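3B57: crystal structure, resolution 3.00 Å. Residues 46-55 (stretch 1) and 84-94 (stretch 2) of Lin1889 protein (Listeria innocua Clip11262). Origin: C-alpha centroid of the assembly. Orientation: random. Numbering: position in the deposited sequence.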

# COMPACT_ATOMS: atom_id res chain seq x y z
N GLY A 46 12.96 13.60 -28.97
CA GLY A 46 14.20 13.70 -28.20
C GLY A 46 15.17 12.60 -28.58
O GLY A 46 14.80 11.66 -29.29
N ASP A 47 16.41 12.71 -28.10
CA ASP A 47 17.46 11.72 -28.37
C ASP A 47 17.15 10.46 -27.54
O ASP A 47 17.50 10.39 -26.36
CB ASP A 47 18.84 12.29 -27.96
CG ASP A 47 20.02 11.44 -28.45
OD1 ASP A 47 19.94 10.18 -28.42
OD2 ASP A 47 21.06 12.05 -28.84
N LEU A 48 16.52 9.49 -28.17
CA LEU A 48 16.15 8.25 -27.50
C LEU A 48 17.30 7.56 -26.77
O LEU A 48 17.13 7.01 -25.67
CB LEU A 48 15.51 7.28 -28.51
CG LEU A 48 14.97 5.94 -28.01
CD1 LEU A 48 13.93 6.16 -26.91
CD2 LEU A 48 14.35 5.20 -29.17
N PHE A 49 18.49 7.58 -27.37
CA PHE A 49 19.65 6.95 -26.76
C PHE A 49 20.10 7.71 -25.53
O PHE A 49 20.50 7.13 -24.51
CB PHE A 49 20.80 6.89 -27.77
CG PHE A 49 22.07 6.34 -27.20
CD1 PHE A 49 23.15 7.18 -26.95
CD2 PHE A 49 22.19 4.99 -26.90
CE1 PHE A 49 24.33 6.69 -26.41
CE2 PHE A 49 23.36 4.48 -26.37
CZ PHE A 49 24.44 5.34 -26.12
N THR A 50 20.04 9.02 -25.62
CA THR A 50 20.44 9.85 -24.52
C THR A 50 19.46 9.68 -23.34
O THR A 50 19.86 9.70 -22.17
CB THR A 50 20.51 11.31 -25.00
OG1 THR A 50 21.87 11.76 -24.91
CG2 THR A 50 19.61 12.23 -24.20
N ILE A 51 18.18 9.47 -23.68
CA ILE A 51 17.08 9.27 -22.73
C ILE A 51 17.12 7.89 -22.08
O ILE A 51 17.06 7.76 -20.86
CB ILE A 51 15.70 9.42 -23.46
CG1 ILE A 51 15.47 10.90 -23.82
CG2 ILE A 51 14.56 8.84 -22.61
CD1 ILE A 51 14.37 11.13 -24.84
N GLU A 52 17.23 6.87 -22.92
CA GLU A 52 17.26 5.48 -22.46
C GLU A 52 18.34 5.21 -21.39
O GLU A 52 18.09 4.44 -20.46
CB GLU A 52 17.47 4.58 -23.67
CG GLU A 52 16.66 3.31 -23.63
CD GLU A 52 16.21 2.90 -25.02
OE1 GLU A 52 15.72 3.81 -25.74
OE2 GLU A 52 16.32 1.70 -25.38
N LEU A 53 19.51 5.83 -21.51
CA LEU A 53 20.57 5.60 -20.54
C LEU A 53 20.37 6.46 -19.31
O LEU A 53 20.54 5.99 -18.19
CB LEU A 53 21.95 5.90 -21.11
CG LEU A 53 22.53 4.93 -22.14
CD1 LEU A 53 23.82 5.50 -22.70
CD2 LEU A 53 22.76 3.59 -21.49
N ALA A 54 20.01 7.72 -19.50
CA ALA A 54 19.81 8.54 -18.33
C ALA A 54 18.74 7.86 -17.48
O ALA A 54 18.86 7.81 -16.26
CB ALA A 54 19.37 9.94 -18.72
N ALA A 55 17.73 7.30 -18.13
CA ALA A 55 16.65 6.61 -17.41
C ALA A 55 17.17 5.41 -16.63
O ALA A 55 16.77 5.18 -15.50
CB ALA A 55 15.57 6.16 -18.37
N GLU A 84 33.01 4.40 -25.47
CA GLU A 84 33.31 5.32 -26.56
C GLU A 84 32.14 6.24 -26.87
O GLU A 84 31.90 6.57 -28.03
CB GLU A 84 33.67 4.54 -27.83
CG GLU A 84 34.92 3.68 -27.74
CD GLU A 84 35.04 2.74 -28.92
OE1 GLU A 84 35.08 3.24 -30.07
OE2 GLU A 84 35.09 1.50 -28.70
N ILE A 85 31.40 6.65 -25.85
CA ILE A 85 30.30 7.57 -26.10
C ILE A 85 30.92 8.96 -26.11
O ILE A 85 31.57 9.35 -25.14
CB ILE A 85 29.24 7.50 -24.98
CG1 ILE A 85 28.66 6.08 -24.88
CG2 ILE A 85 28.13 8.48 -25.27
CD1 ILE A 85 27.70 5.89 -23.72
N PRO A 86 30.75 9.72 -27.20
CA PRO A 86 31.32 11.08 -27.27
C PRO A 86 31.13 11.76 -25.93
O PRO A 86 30.08 11.61 -25.31
CB PRO A 86 30.48 11.73 -28.37
CG PRO A 86 30.25 10.59 -29.31
CD PRO A 86 29.92 9.43 -28.38
N SER A 87 32.13 12.51 -25.46
CA SER A 87 32.01 13.17 -24.16
C SER A 87 30.85 14.16 -24.14
O SER A 87 30.45 14.64 -23.08
CB SER A 87 33.29 13.93 -23.80
OG SER A 87 33.24 15.25 -24.32
N GLU A 88 30.32 14.45 -25.31
CA GLU A 88 29.20 15.37 -25.41
C GLU A 88 27.91 14.71 -24.92
O GLU A 88 27.11 15.34 -24.22
CB GLU A 88 29.05 15.86 -26.85
CG GLU A 88 28.02 16.97 -26.99
CD GLU A 88 28.22 18.05 -25.93
OE1 GLU A 88 29.19 18.84 -26.06
OE2 GLU A 88 27.42 18.09 -24.96
N LEU A 89 27.71 13.45 -25.29
CA LEU A 89 26.54 12.71 -24.87
C LEU A 89 26.61 12.43 -23.37
O LEU A 89 25.61 12.58 -22.66
CB LEU A 89 26.45 11.39 -25.64
CG LEU A 89 25.93 11.49 -27.07
CD1 LEU A 89 24.48 11.92 -27.06
CD2 LEU A 89 26.78 12.49 -27.85
N ILE A 90 27.79 12.02 -22.90
CA ILE A 90 27.99 11.73 -21.48
C ILE A 90 27.55 12.95 -20.69
O ILE A 90 26.90 12.84 -19.65
CB ILE A 90 29.48 11.51 -21.13
CG1 ILE A 90 30.19 10.69 -22.21
CG2 ILE A 90 29.58 10.82 -19.78
CD1 ILE A 90 29.85 9.24 -22.22
N LYS A 91 27.93 14.12 -21.18
CA LYS A 91 27.58 15.36 -20.51
C LYS A 91 26.06 15.47 -20.37
O LYS A 91 25.54 15.63 -19.26
CB LYS A 91 28.15 16.55 -21.30
CG LYS A 91 28.85 17.59 -20.42
CD LYS A 91 29.96 18.30 -21.19
CE LYS A 91 31.10 17.32 -21.54
NZ LYS A 91 32.22 17.94 -22.32
N LYS A 92 25.35 15.34 -21.49
CA LYS A 92 23.89 15.42 -21.49
C LYS A 92 23.25 14.38 -20.56
O LYS A 92 22.42 14.71 -19.70
CB LYS A 92 23.33 15.24 -22.91
CG LYS A 92 23.63 16.38 -23.87
CD LYS A 92 22.69 16.33 -25.08
CE LYS A 92 22.92 17.50 -26.03
NZ LYS A 92 24.27 17.42 -26.67
N ILE A 93 23.65 13.12 -20.74
CA ILE A 93 23.14 12.03 -19.92
C ILE A 93 23.29 12.35 -18.44
O ILE A 93 22.35 12.18 -17.65
CB ILE A 93 23.87 10.70 -20.27
CG1 ILE A 93 23.44 10.23 -21.66
CG2 ILE A 93 23.54 9.62 -19.24
CD1 ILE A 93 24.12 8.98 -22.12
N ILE A 94 24.45 12.84 -18.04
CA ILE A 94 24.63 13.18 -16.63
C ILE A 94 23.78 14.37 -16.23
O ILE A 94 23.14 14.36 -15.18
CB ILE A 94 26.12 13.42 -16.30
CG1 ILE A 94 26.81 12.07 -16.16
CG2 ILE A 94 26.26 14.23 -15.02
CD1 ILE A 94 28.17 12.17 -15.58

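Residues 48-55 and 87-94 each form a helix that continues later in the chain. The two helices run in broadly the same direction, with 52° between their N-to-C axes and a closest approach of 9.2 Å. The backbones come nearest at A54 and I93, whose CA atoms lie 5.1 Å apart; the small methyl side chain of A54 faces the second helix here, its CB 3.9 Å from I93 O and 4.2 Å from I93 CG2.

Apolar contacts dominate the interface, which buries 359 Å² summed over both sides. I93 is the most heavily covered residue. Its CA-to-CB bond points sideways, but the end of the side chain comes nearer the first helix, where CD1 meets L53 CD1 at 3.5 Å and CG1 approaches T50 O at 3.7 Å. L53 CD1 also lies 4.0 Å from I85 CD1, so this leucine bridges the second helix and the loop before it. The same I85 CD1 sits 4.1 Å from F49 CZ, at the edge of the phenyl ring and near its plane.

Polar atoms reach the interface without bonding across it: no hydrogen bond links the stretches. L89 CD1 packs 3.4 Å from T50 OG1 and 3.9 Å from D47 OD2, contacts of van der Waals character because a methyl group offers neither partner a conventional donor or acceptor.

The directional bonds are internal to each stretch. D47 caps the first helix, its OD1 accepting from T50 N at 3.0 Å and thereby satisfying an amide in the first turn. On the second helix, K92 directs its CA-to-CB bond toward the first stretch, yet its end leads away, and NZ forms a long salt bridge with E88 OE2 at 3.6 Å, one turn earlier. Main-chain bonds such as I93 N to L89 O, 2.8 Å, maintain the helical backbone beneath these side chains.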